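Local structure of VC0179-like protein (Escherichia coli, 4XJ6) at residues D14-K19 and E391-R396; R42-E47 and K71-Y76; R49-D54 and R87-M92; E383-K388 and L401-S406. The protein probably joins GTP and ATP into a cyclic GMP-AMP dinucleotide, as a magnesium-dependent nucleotidyltransferase and bacterial homologue of cyclic GMP-AMP synthase. All blocks are in the same frame, centred on the assembly; numbering follows the deposited sequence.

Contact 1 of 4, residues D14-K19 and E391-R396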
# COMPACT_ATOMS: atom_id res chain seq x y z
N ASP A 14 -25.34 -8.20 -0.45
CA ASP A 14 -25.11 -9.23 -1.47
C ASP A 14 -24.50 -8.72 -2.77
O ASP A 14 -24.11 -9.51 -3.63
CB ASP A 14 -26.42 -9.96 -1.77
CG ASP A 14 -27.57 -9.02 -2.05
OD1 ASP A 14 -27.32 -7.82 -2.31
OD2 ASP A 14 -28.74 -9.47 -2.01
N GLY A 15 -24.41 -7.40 -2.92
CA GLY A 15 -23.79 -6.82 -4.10
C GLY A 15 -22.28 -6.85 -4.04
O GLY A 15 -21.70 -7.26 -3.04
N LEU A 16 -21.63 -6.41 -5.12
CA LEU A 16 -20.18 -6.48 -5.23
C LEU A 16 -19.46 -5.59 -4.22
O LEU A 16 -18.44 -5.98 -3.65
CB LEU A 16 -19.73 -6.13 -6.65
CG LEU A 16 -18.24 -6.27 -6.94
CD1 LEU A 16 -17.77 -7.68 -6.59
CD2 LEU A 16 -17.94 -5.94 -8.40
N ILE A 17 -19.99 -4.39 -3.99
CA ILE A 17 -19.40 -3.47 -3.03
C ILE A 17 -19.45 -4.07 -1.62
O ILE A 17 -18.54 -3.85 -0.81
CB ILE A 17 -20.13 -2.10 -3.05
CG1 ILE A 17 -19.45 -1.13 -2.07
CG2 ILE A 17 -21.61 -2.26 -2.75
CD1 ILE A 17 -20.10 0.24 -2.03
N SER A 18 -20.48 -4.85 -1.35
CA SER A 18 -20.63 -5.49 -0.05
C SER A 18 -19.63 -6.63 0.12
O SER A 18 -19.16 -6.90 1.22
CB SER A 18 -22.05 -6.00 0.12
OG SER A 18 -22.98 -4.94 0.03
N LYS A 19 -19.31 -7.29 -0.99
CA LYS A 19 -18.33 -8.37 -0.98
C LYS A 19 -16.92 -7.81 -0.85
O LYS A 19 -16.02 -8.49 -0.35
CB LYS A 19 -18.44 -9.21 -2.25
CG LYS A 19 -19.80 -9.85 -2.47
CD LYS A 19 -20.15 -10.81 -1.35
CE LYS A 19 -21.48 -11.48 -1.60
NZ LYS A 19 -21.82 -12.46 -0.54
N GLU A 391 -16.44 -13.64 -14.48
CA GLU A 391 -15.15 -13.99 -15.06
C GLU A 391 -14.22 -12.80 -14.96
O GLU A 391 -13.00 -12.94 -15.01
CB GLU A 391 -15.30 -14.43 -16.52
CG GLU A 391 -16.06 -15.73 -16.70
CD GLU A 391 -16.24 -16.10 -18.15
OE1 GLU A 391 -15.41 -15.67 -18.98
OE2 GLU A 391 -17.22 -16.82 -18.47
N ALA A 392 -14.81 -11.62 -14.80
CA ALA A 392 -14.06 -10.38 -14.68
C ALA A 392 -13.71 -10.07 -13.23
O ALA A 392 -12.56 -9.73 -12.92
CB ALA A 392 -14.85 -9.23 -15.30
N PHE A 393 -14.69 -10.18 -12.35
CA PHE A 393 -14.52 -9.78 -10.95
C PHE A 393 -14.38 -10.97 -10.01
O PHE A 393 -14.24 -10.79 -8.79
CB PHE A 393 -15.69 -8.90 -10.51
CG PHE A 393 -15.93 -7.71 -11.39
CD1 PHE A 393 -15.10 -6.61 -11.34
CD2 PHE A 393 -17.00 -7.69 -12.28
CE1 PHE A 393 -15.32 -5.51 -12.15
CE2 PHE A 393 -17.22 -6.60 -13.10
CZ PHE A 393 -16.38 -5.51 -13.03
N GLY A 394 -14.41 -12.18 -10.56
CA GLY A 394 -14.34 -13.37 -9.74
C GLY A 394 -15.70 -13.73 -9.17
O GLY A 394 -16.60 -12.90 -9.13
N LYS A 395 -15.85 -14.98 -8.74
CA LYS A 395 -17.09 -15.43 -8.12
C LYS A 395 -17.19 -14.89 -6.70
O LYS A 395 -16.71 -15.51 -5.76
CB LYS A 395 -17.17 -16.96 -8.13
CG LYS A 395 -18.44 -17.51 -7.49
CD LYS A 395 -18.38 -19.02 -7.35
CE LYS A 395 -19.49 -19.54 -6.46
NZ LYS A 395 -19.37 -21.01 -6.22
N ARG A 396 -17.81 -13.72 -6.57
CA ARG A 396 -18.02 -13.10 -5.27
C ARG A 396 -19.51 -12.87 -5.05
O ARG A 396 -20.08 -13.31 -4.05
CB ARG A 396 -17.26 -11.78 -5.16
CG ARG A 396 -15.78 -11.86 -5.52
CD ARG A 396 -14.96 -11.05 -4.54
NE ARG A 396 -13.74 -10.53 -5.15
CZ ARG A 396 -12.77 -9.93 -4.48
NH1 ARG A 396 -12.86 -9.77 -3.17
NH2 ARG A 396 -11.70 -9.49 -5.13

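Contact 2 of 4, residues R42-E47 and K71-Y76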
# COMPACT_ATOMS: atom_id res chain seq x y z
N ARG A 42 7.52 1.20 18.56
CA ARG A 42 7.74 2.18 19.61
C ARG A 42 8.73 1.65 20.64
O ARG A 42 9.68 2.34 21.03
CB ARG A 42 6.43 2.56 20.30
CG ARG A 42 5.70 3.72 19.66
CD ARG A 42 4.57 4.22 20.56
NE ARG A 42 3.35 3.44 20.40
CZ ARG A 42 2.31 3.82 19.66
NH1 ARG A 42 2.36 4.98 19.00
NH2 ARG A 42 1.23 3.06 19.57
N ASP A 43 8.50 0.41 21.07
CA ASP A 43 9.39 -0.26 22.01
C ASP A 43 10.82 -0.34 21.48
O ASP A 43 11.77 0.02 22.18
CB ASP A 43 8.87 -1.67 22.31
CG ASP A 43 7.64 -1.67 23.19
OD1 ASP A 43 7.39 -0.65 23.86
OD2 ASP A 43 6.92 -2.69 23.21
N VAL A 44 10.96 -0.81 20.25
CA VAL A 44 12.27 -0.96 19.61
C VAL A 44 13.02 0.37 19.56
O VAL A 44 14.20 0.45 19.91
CB VAL A 44 12.14 -1.52 18.18
CG1 VAL A 44 13.46 -1.40 17.43
CG2 VAL A 44 11.67 -2.98 18.22
N PHE A 45 12.32 1.41 19.12
CA PHE A 45 12.90 2.75 19.06
C PHE A 45 13.29 3.25 20.45
O PHE A 45 14.34 3.86 20.62
CB PHE A 45 11.92 3.73 18.40
CG PHE A 45 12.15 3.91 16.93
CD1 PHE A 45 11.78 2.93 16.02
CD2 PHE A 45 12.73 5.07 16.44
CE1 PHE A 45 11.98 3.10 14.67
CE2 PHE A 45 12.93 5.25 15.09
CZ PHE A 45 12.56 4.26 14.20
N GLN A 46 12.44 2.97 21.44
CA GLN A 46 12.73 3.36 22.82
C GLN A 46 13.96 2.63 23.35
O GLN A 46 14.84 3.24 23.97
CB GLN A 46 11.53 3.07 23.73
CG GLN A 46 11.83 3.26 25.21
CD GLN A 46 10.62 3.02 26.10
OE1 GLN A 46 9.70 3.84 26.16
NE2 GLN A 46 10.62 1.88 26.79
N GLU A 47 14.02 1.32 23.10
CA GLU A 47 15.15 0.50 23.52
C GLU A 47 16.44 0.99 22.87
O GLU A 47 17.49 1.05 23.51
CB GLU A 47 14.91 -0.97 23.17
CG GLU A 47 13.82 -1.63 23.99
CD GLU A 47 13.53 -3.05 23.55
OE1 GLU A 47 13.71 -3.34 22.34
OE2 GLU A 47 13.13 -3.87 24.40
N LYS A 71 20.04 -7.51 24.61
CA LYS A 71 19.10 -7.68 25.71
C LYS A 71 17.76 -7.10 25.29
O LYS A 71 16.78 -7.18 26.03
CB LYS A 71 19.61 -7.01 26.98
CG LYS A 71 20.89 -7.60 27.53
CD LYS A 71 21.42 -6.78 28.70
CE LYS A 71 22.81 -7.23 29.10
NZ LYS A 71 23.56 -6.15 29.80
N THR A 72 17.73 -6.52 24.10
CA THR A 72 16.52 -5.91 23.56
C THR A 72 15.96 -6.74 22.40
O THR A 72 16.37 -7.88 22.18
CB THR A 72 16.77 -4.48 23.07
OG1 THR A 72 17.56 -4.51 21.88
CG2 THR A 72 17.51 -3.68 24.13
N ASN A 73 15.02 -6.16 21.66
CA ASN A 73 14.42 -6.83 20.51
C ASN A 73 15.41 -7.02 19.36
O ASN A 73 15.16 -7.79 18.43
CB ASN A 73 13.20 -6.06 20.00
CG ASN A 73 11.99 -6.24 20.88
OD1 ASN A 73 11.30 -7.26 20.81
ND2 ASN A 73 11.70 -5.24 21.71
N VAL A 74 16.54 -6.32 19.43
CA VAL A 74 17.61 -6.42 18.44
C VAL A 74 18.18 -7.84 18.42
O VAL A 74 18.83 -8.25 17.46
CB VAL A 74 18.72 -5.38 18.73
CG1 VAL A 74 19.83 -5.43 17.68
CG2 VAL A 74 18.13 -3.99 18.78
N ARG A 75 17.91 -8.59 19.49
CA ARG A 75 18.21 -10.02 19.56
C ARG A 75 17.85 -10.79 18.29
O ARG A 75 18.55 -11.71 17.89
CB ARG A 75 17.45 -10.66 20.74
CG ARG A 75 18.14 -10.55 22.09
CD ARG A 75 17.28 -11.14 23.21
NE ARG A 75 16.09 -10.34 23.46
CZ ARG A 75 14.84 -10.77 23.30
NH1 ARG A 75 14.62 -12.01 22.89
NH2 ARG A 75 13.82 -9.97 23.56
N TYR A 76 16.74 -10.39 17.66
CA TYR A 76 16.13 -11.18 16.59
C TYR A 76 16.68 -10.86 15.20
O TYR A 76 16.32 -11.52 14.22
CB TYR A 76 14.61 -10.98 16.61
CG TYR A 76 13.98 -11.43 17.92
CD1 TYR A 76 13.94 -12.77 18.25
CD2 TYR A 76 13.45 -10.51 18.81
CE1 TYR A 76 13.38 -13.20 19.44
CE2 TYR A 76 12.88 -10.92 20.00
CZ TYR A 76 12.85 -12.27 20.31
OH TYR A 76 12.28 -12.68 21.50

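Contact 3 of 4, residues R49-D54 and R87-M92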
# COMPACT_ATOMS: atom_id res chain seq x y z
N ARG A 49 16.93 4.05 21.67
CA ARG A 49 17.18 5.40 22.18
C ARG A 49 17.91 5.35 23.52
O ARG A 49 18.83 6.13 23.75
CB ARG A 49 15.87 6.17 22.33
CG ARG A 49 15.35 6.76 21.03
CD ARG A 49 14.14 7.65 21.28
NE ARG A 49 13.01 6.91 21.82
CZ ARG A 49 11.99 7.47 22.45
NH1 ARG A 49 11.97 8.79 22.63
NH2 ARG A 49 11.00 6.72 22.91
N GLN A 50 17.49 4.43 24.38
CA GLN A 50 18.10 4.26 25.69
C GLN A 50 19.59 3.93 25.57
O GLN A 50 20.42 4.49 26.29
CB GLN A 50 17.39 3.16 26.48
CG GLN A 50 17.93 2.97 27.89
CD GLN A 50 17.76 4.20 28.76
OE1 GLN A 50 18.72 4.92 29.02
NE2 GLN A 50 16.53 4.44 29.20
N VAL A 51 19.91 3.02 24.66
CA VAL A 51 21.29 2.64 24.42
C VAL A 51 22.04 3.81 23.78
O VAL A 51 23.20 4.06 24.11
CB VAL A 51 21.39 1.38 23.52
CG1 VAL A 51 22.84 1.05 23.21
CG2 VAL A 51 20.70 0.20 24.18
N ALA A 52 21.36 4.53 22.90
CA ALA A 52 21.92 5.72 22.28
C ALA A 52 22.26 6.77 23.33
O ALA A 52 23.26 7.48 23.21
CB ALA A 52 20.94 6.30 21.26
N ILE A 53 21.44 6.85 24.37
CA ILE A 53 21.71 7.73 25.50
C ILE A 53 22.95 7.26 26.24
O ILE A 53 23.89 8.03 26.45
CB ILE A 53 20.52 7.79 26.48
CG1 ILE A 53 19.31 8.44 25.82
CG2 ILE A 53 20.90 8.56 27.73
CD1 ILE A 53 18.05 8.41 26.67
N ASP A 54 22.95 5.98 26.62
CA ASP A 54 24.02 5.40 27.42
C ASP A 54 25.39 5.47 26.74
O ASP A 54 26.41 5.52 27.43
CB ASP A 54 23.69 3.94 27.75
CG ASP A 54 22.42 3.79 28.56
OD1 ASP A 54 21.99 4.78 29.19
OD2 ASP A 54 21.84 2.68 28.56
N ARG A 87 27.22 -0.69 15.71
CA ARG A 87 28.15 0.29 15.17
C ARG A 87 27.46 1.62 14.90
O ARG A 87 27.95 2.67 15.31
CB ARG A 87 28.79 -0.23 13.89
CG ARG A 87 29.78 -1.37 14.11
CD ARG A 87 30.59 -1.64 12.87
NE ARG A 87 29.77 -2.10 11.75
CZ ARG A 87 29.49 -3.38 11.52
NH1 ARG A 87 29.97 -4.32 12.32
NH2 ARG A 87 28.74 -3.72 10.48
N LEU A 88 26.32 1.57 14.21
CA LEU A 88 25.57 2.76 13.85
C LEU A 88 25.18 3.60 15.06
O LEU A 88 25.32 4.82 15.05
CB LEU A 88 24.31 2.38 13.06
CG LEU A 88 24.55 1.79 11.68
CD1 LEU A 88 23.25 1.23 11.11
CD2 LEU A 88 25.13 2.84 10.75
N ILE A 89 24.68 2.94 16.10
CA ILE A 89 24.30 3.63 17.33
C ILE A 89 25.54 4.15 18.04
O ILE A 89 25.53 5.23 18.65
CB ILE A 89 23.50 2.70 18.27
CG1 ILE A 89 22.13 2.38 17.66
CG2 ILE A 89 23.31 3.32 19.65
CD1 ILE A 89 21.31 1.43 18.50
N PHE A 90 26.63 3.39 17.94
CA PHE A 90 27.89 3.77 18.55
C PHE A 90 28.47 5.04 17.93
O PHE A 90 28.96 5.92 18.64
CB PHE A 90 28.89 2.62 18.42
CG PHE A 90 30.26 2.93 18.95
CD1 PHE A 90 30.57 2.74 20.28
CD2 PHE A 90 31.26 3.39 18.10
CE1 PHE A 90 31.84 3.01 20.76
CE2 PHE A 90 32.52 3.67 18.57
CZ PHE A 90 32.81 3.48 19.91
N GLU A 91 28.40 5.14 16.60
CA GLU A 91 29.12 6.19 15.89
C GLU A 91 28.23 7.24 15.21
O GLU A 91 28.68 7.92 14.29
CB GLU A 91 30.05 5.56 14.85
CG GLU A 91 29.35 4.91 13.68
CD GLU A 91 30.26 4.01 12.87
OE1 GLU A 91 30.76 4.45 11.82
OE2 GLU A 91 30.46 2.85 13.29
N MET A 92 26.99 7.38 15.66
CA MET A 92 26.12 8.42 15.11
C MET A 92 26.51 9.78 15.69
O MET A 92 26.77 9.91 16.88
CB MET A 92 24.65 8.10 15.40
CG MET A 92 24.28 8.00 16.86
SD MET A 92 22.61 7.36 17.11
CE MET A 92 21.67 8.50 16.09

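Contact 4 of 4, residues E383-K388 and L401-S406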
# COMPACT_ATOMS: atom_id res chain seq x y z
N GLU A 383 -28.69 -16.34 -15.14
CA GLU A 383 -27.60 -17.06 -14.47
C GLU A 383 -26.36 -17.04 -15.35
O GLU A 383 -25.24 -17.09 -14.86
CB GLU A 383 -28.01 -18.50 -14.14
CG GLU A 383 -28.02 -19.45 -15.33
CD GLU A 383 -28.03 -20.90 -14.91
OE1 GLU A 383 -28.19 -21.16 -13.70
OE2 GLU A 383 -27.87 -21.78 -15.78
N GLU A 384 -26.57 -16.96 -16.66
CA GLU A 384 -25.48 -16.91 -17.62
C GLU A 384 -24.76 -15.57 -17.54
O GLU A 384 -23.54 -15.49 -17.69
CB GLU A 384 -25.99 -17.16 -19.03
CG GLU A 384 -24.92 -17.03 -20.10
CD GLU A 384 -25.49 -17.12 -21.50
OE1 GLU A 384 -26.60 -17.66 -21.68
OE2 GLU A 384 -24.81 -16.64 -22.44
N ALA A 385 -25.54 -14.51 -17.30
CA ALA A 385 -24.99 -13.17 -17.17
C ALA A 385 -24.08 -13.07 -15.95
O ALA A 385 -23.02 -12.46 -16.01
CB ALA A 385 -26.12 -12.15 -17.07
N LEU A 386 -24.51 -13.69 -14.86
CA LEU A 386 -23.75 -13.66 -13.61
C LEU A 386 -22.42 -14.38 -13.75
O LEU A 386 -21.37 -13.83 -13.40
CB LEU A 386 -24.56 -14.29 -12.47
CG LEU A 386 -23.80 -14.48 -11.16
CD1 LEU A 386 -23.37 -13.14 -10.59
CD2 LEU A 386 -24.65 -15.25 -10.16
N ARG A 387 -22.46 -15.61 -14.27
CA ARG A 387 -21.26 -16.39 -14.50
C ARG A 387 -20.28 -15.69 -15.44
O ARG A 387 -19.07 -15.86 -15.33
CB ARG A 387 -21.61 -17.77 -15.08
CG ARG A 387 -22.28 -18.72 -14.10
CD ARG A 387 -22.26 -20.14 -14.65
NE ARG A 387 -22.73 -20.19 -16.03
CZ ARG A 387 -23.98 -20.43 -16.38
NH1 ARG A 387 -24.90 -20.66 -15.45
NH2 ARG A 387 -24.33 -20.46 -17.66
N LYS A 388 -20.82 -14.90 -16.36
CA LYS A 388 -19.99 -14.24 -17.36
C LYS A 388 -19.26 -13.04 -16.77
O LYS A 388 -18.05 -12.90 -16.92
CB LYS A 388 -20.83 -13.80 -18.55
CG LYS A 388 -20.02 -13.57 -19.81
CD LYS A 388 -19.30 -14.85 -20.20
CE LYS A 388 -18.15 -14.58 -21.15
NZ LYS A 388 -17.52 -15.83 -21.64
N LEU A 401 -30.31 -13.00 -8.99
CA LEU A 401 -31.54 -12.21 -8.92
C LEU A 401 -31.28 -10.71 -8.82
O LEU A 401 -32.21 -9.91 -8.93
CB LEU A 401 -32.40 -12.66 -7.73
CG LEU A 401 -32.98 -14.08 -7.82
CD1 LEU A 401 -33.93 -14.34 -6.66
CD2 LEU A 401 -33.66 -14.30 -9.16
N LEU A 402 -30.03 -10.34 -8.60
CA LEU A 402 -29.64 -8.94 -8.57
C LEU A 402 -29.60 -8.36 -9.98
O LEU A 402 -29.78 -7.16 -10.18
CB LEU A 402 -28.27 -8.77 -7.90
CG LEU A 402 -28.17 -9.16 -6.43
CD1 LEU A 402 -26.73 -9.04 -5.95
CD2 LEU A 402 -29.10 -8.30 -5.59
N ILE A 403 -29.37 -9.23 -10.96
CA ILE A 403 -29.32 -8.83 -12.36
C ILE A 403 -30.73 -8.56 -12.88
O ILE A 403 -31.59 -9.43 -12.83
CB ILE A 403 -28.65 -9.91 -13.22
CG1 ILE A 403 -27.23 -10.17 -12.72
CG2 ILE A 403 -28.63 -9.50 -14.68
CD1 ILE A 403 -26.54 -11.31 -13.43
N THR A 404 -30.95 -7.35 -13.37
CA THR A 404 -32.28 -6.97 -13.85
C THR A 404 -32.25 -6.52 -15.30
O THR A 404 -31.26 -5.95 -15.76
CB THR A 404 -32.88 -5.85 -12.99
OG1 THR A 404 -31.99 -4.72 -12.99
CG2 THR A 404 -33.08 -6.33 -11.56
N SER A 405 -33.34 -6.77 -16.02
CA SER A 405 -33.44 -6.39 -17.42
C SER A 405 -33.43 -4.87 -17.56
O SER A 405 -34.10 -4.16 -16.80
CB SER A 405 -34.72 -6.97 -18.04
OG SER A 405 -34.78 -6.69 -19.43
N SER A 406 -32.67 -4.37 -18.53
CA SER A 406 -32.57 -2.94 -18.76
C SER A 406 -33.77 -2.42 -19.55
O SER A 406 -34.67 -1.79 -19.00
CB SER A 406 -31.27 -2.61 -19.50
OG SER A 406 -31.20 -1.22 -19.79

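Contact 1 of 4, residues D14-K19 and E391-R396
Lys19 and Arg396 bring the two backbones nearest, with 6.4 Å between their CA atoms. Residues 14-19 start the short N-terminal helix 16-20, with Gly15 at its N-cap. Residues 391-396 run out of the end of helix 382-393 in the C-terminal domain, so the contact packs one helix on the end of the other. Gly394 is the first residue there to leave helical angles, and its phi is positive (83°).

Leu16 and Phe393 form the apolar half. Leu16 CD2 lies over one face of the Phe393 ring, 4.3 Å from the centroid, as a CH-pi contact offset toward the rim. Ala392 CB sits on the opposite face. Phe281 of helix 274-289 touches both Leu16 and Phe393.

The other half is the stem of Lys19 against the CB and carbonyl of Arg396. CB of Lys19 is 4.1 Å from CB of Arg396. The lysine bends at chi2 (-61°), and its chain then runs past the arginine carbonyl, with Lys19 CE 3.4 Å from Arg396 O. The guanidinium of Arg396 has Phe393 O at its edge, in plane. Its NH1 bonds to Arg120 O, and Arg120 in turn donates to the carbonyls of Ser18 and Lys19.

The two segments thus meet by apolar and van der Waals packing. Hydrogen bonding joins them indirectly, through Arg120, which bonds to the backbone of one segment and the arginine of the other.

Contact 2 of 4, residues R42-E47 and K71-Y76
Glu47 reaches from helix 24-57 to Thr72 and Asn73, in the link between helices 62-69 and 79-90. Its CB packs on the methyl of Thr72, with Glu47 CB and Thr72 CG2 3.9 Å apart. CG stands anti to the carbonyl carbon (chi1 -69°), and the chain is extended beyond it. Glu47 CD passes Thr72 CB at 3.6 Å; the two side chains run antiparallel to one another here. At the tip, Glu47 OE1 lies 3.3 Å from Thr72 CB.

OE1 also does the polar work. It accepts from Asn73 ND2 at 2.8 Å and from Asn73 N at 3.2 Å. The backbone bond is nearly straight, at 170°. Both donors use the syn side of OE1, but they come from opposite faces of the carboxylate plane, each well out of it. The amide of Asn73 is turned 38° from the carboxylate. Two bonds therefore grip one oxygen and fix the rotation of the asparagine side chain.

Beside this pair, Val44 CG2 rests on Asn73 CB at 3.9 Å. It lies one turn before Glu47 on the same helix. Asn73 also touches Ser162 of helix 149-166.

Thr72 OG1 accepts from Val74 N at 3.2 Å and bonds to Leu69 O. The first of these bonds makes an ST turn. It opens the 3-10 segment 73-76, and the glutamate holds this turn between two helices against the long helix 24-57.

Contact 3 of 4, residues R49-D54 and R87-M92
Ile89 packs against Ala52 and Val51 where helix 79-90 comes up to helix 24-57. The CA atoms of Ala52 and Ile89 are 5.9 Å apart, so the helices lie close at this point. The small side chain of Ala52 is consistent with so close an approach.

The contact between the segments is apolar. One methyl of Ile89 does the touching. Its CG2 stands anti to the backbone N and points at the backbone of the long helix. There it lies 3.8 Å from Ala52 CA and 4.0 Å from Ala52 N. The alanine methyl is only slightly farther, with Ala52 CB 4.1 Å from Ile89 CG2. Val51 meets the same methyl from the neighbouring position, its CG1 being 4.2 Å from Ile89 CG2. The isoleucine thus fits over the backbone of the alanine and beside the valine. All three residues are buried.

Further apolar residues extend the packing. Leu69 of helix 62-69 touches both Val51 and Ile89. Phe100 of helix 94-102 touches Ala52 and also Met92, which follows the end of helix 79-90.

The polar part comes from outside the two segments. Arg97 NH1 donates to the carbonyls of Ala52 and Ile89, so one guanidinium nitrogen joins the two backbones. Arg97 NH2 makes a further, weak bond to the carbonyl of Phe90, the residue after Ile89.

The arrangement is a close helix-helix packing at an alanine, within an all-helical cluster formed by helices 24-57, 62-69, 79-90 and 94-102.

Contact 4 of 4, residues E383-K388 and L401-S406
Ile403 is directed toward helix 382-393 and touches it with its terminal methyl, CD1. CG1 stands anti to the carbonyl carbon (chi1 -59°) and the chain then runs out extended (chi2 175°). This carries CD1 onto the backbone between Ala385 and Leu386.

There CD1 of Ile403 lies 3.4 Å from Leu386 N and 3.7 Å from Leu386 CA. Ala385 presents its CB toward the isoleucine, 3.8 Å from Ile403 CD1. Leu386 is set differently. Its CB flanks the methyl, 3.7 Å from Ile403 CD1. Its CG, anti to the backbone N (chi1 172°), leads away from the methyl, so CB alone of this side chain touches it. The methyl therefore rests on the helix backbone and touches the CB atoms of two successive residues.

The contact joins a helix of the C-terminal domain to the tail of the chain. Just after Ile403, residues 404-405 pair with residues 3-4 in a small antiparallel two-stranded sheet. Trp3 of this sheet touches both Ala385 and Ile403, and Phe5 also touches Ile403.

Arg382 NH1 donates to Ile403 O. Arg387 does not touch the tail; it forms a salt bridge with Glu383 one turn earlier, at 3.2 Å from Arg387 NH1 to Glu383 OE2.

The chain enters contact 1 with residues 14-19, whose partner comes only near the C terminus, so this contact closes a very large loop. Contacts 2 and 3 are nested inside it. They cross each other: helix 24-57 supplies 42-47 and then 49-54, before 71-76 and 87-92 return to it in the same order. Contact 4 closes last, with a short loop between 383-388 and 401-406 that crosses contact 1. Contacts 1 and 4 share helix 382-393 and touch where Leu402 meets Asp14 and Gly15. Contact 2 ties helix 24-57 to the link between helices 62-69 and 79-90, and contact 3 ties it to helix 79-90, both at the other end of the molecule.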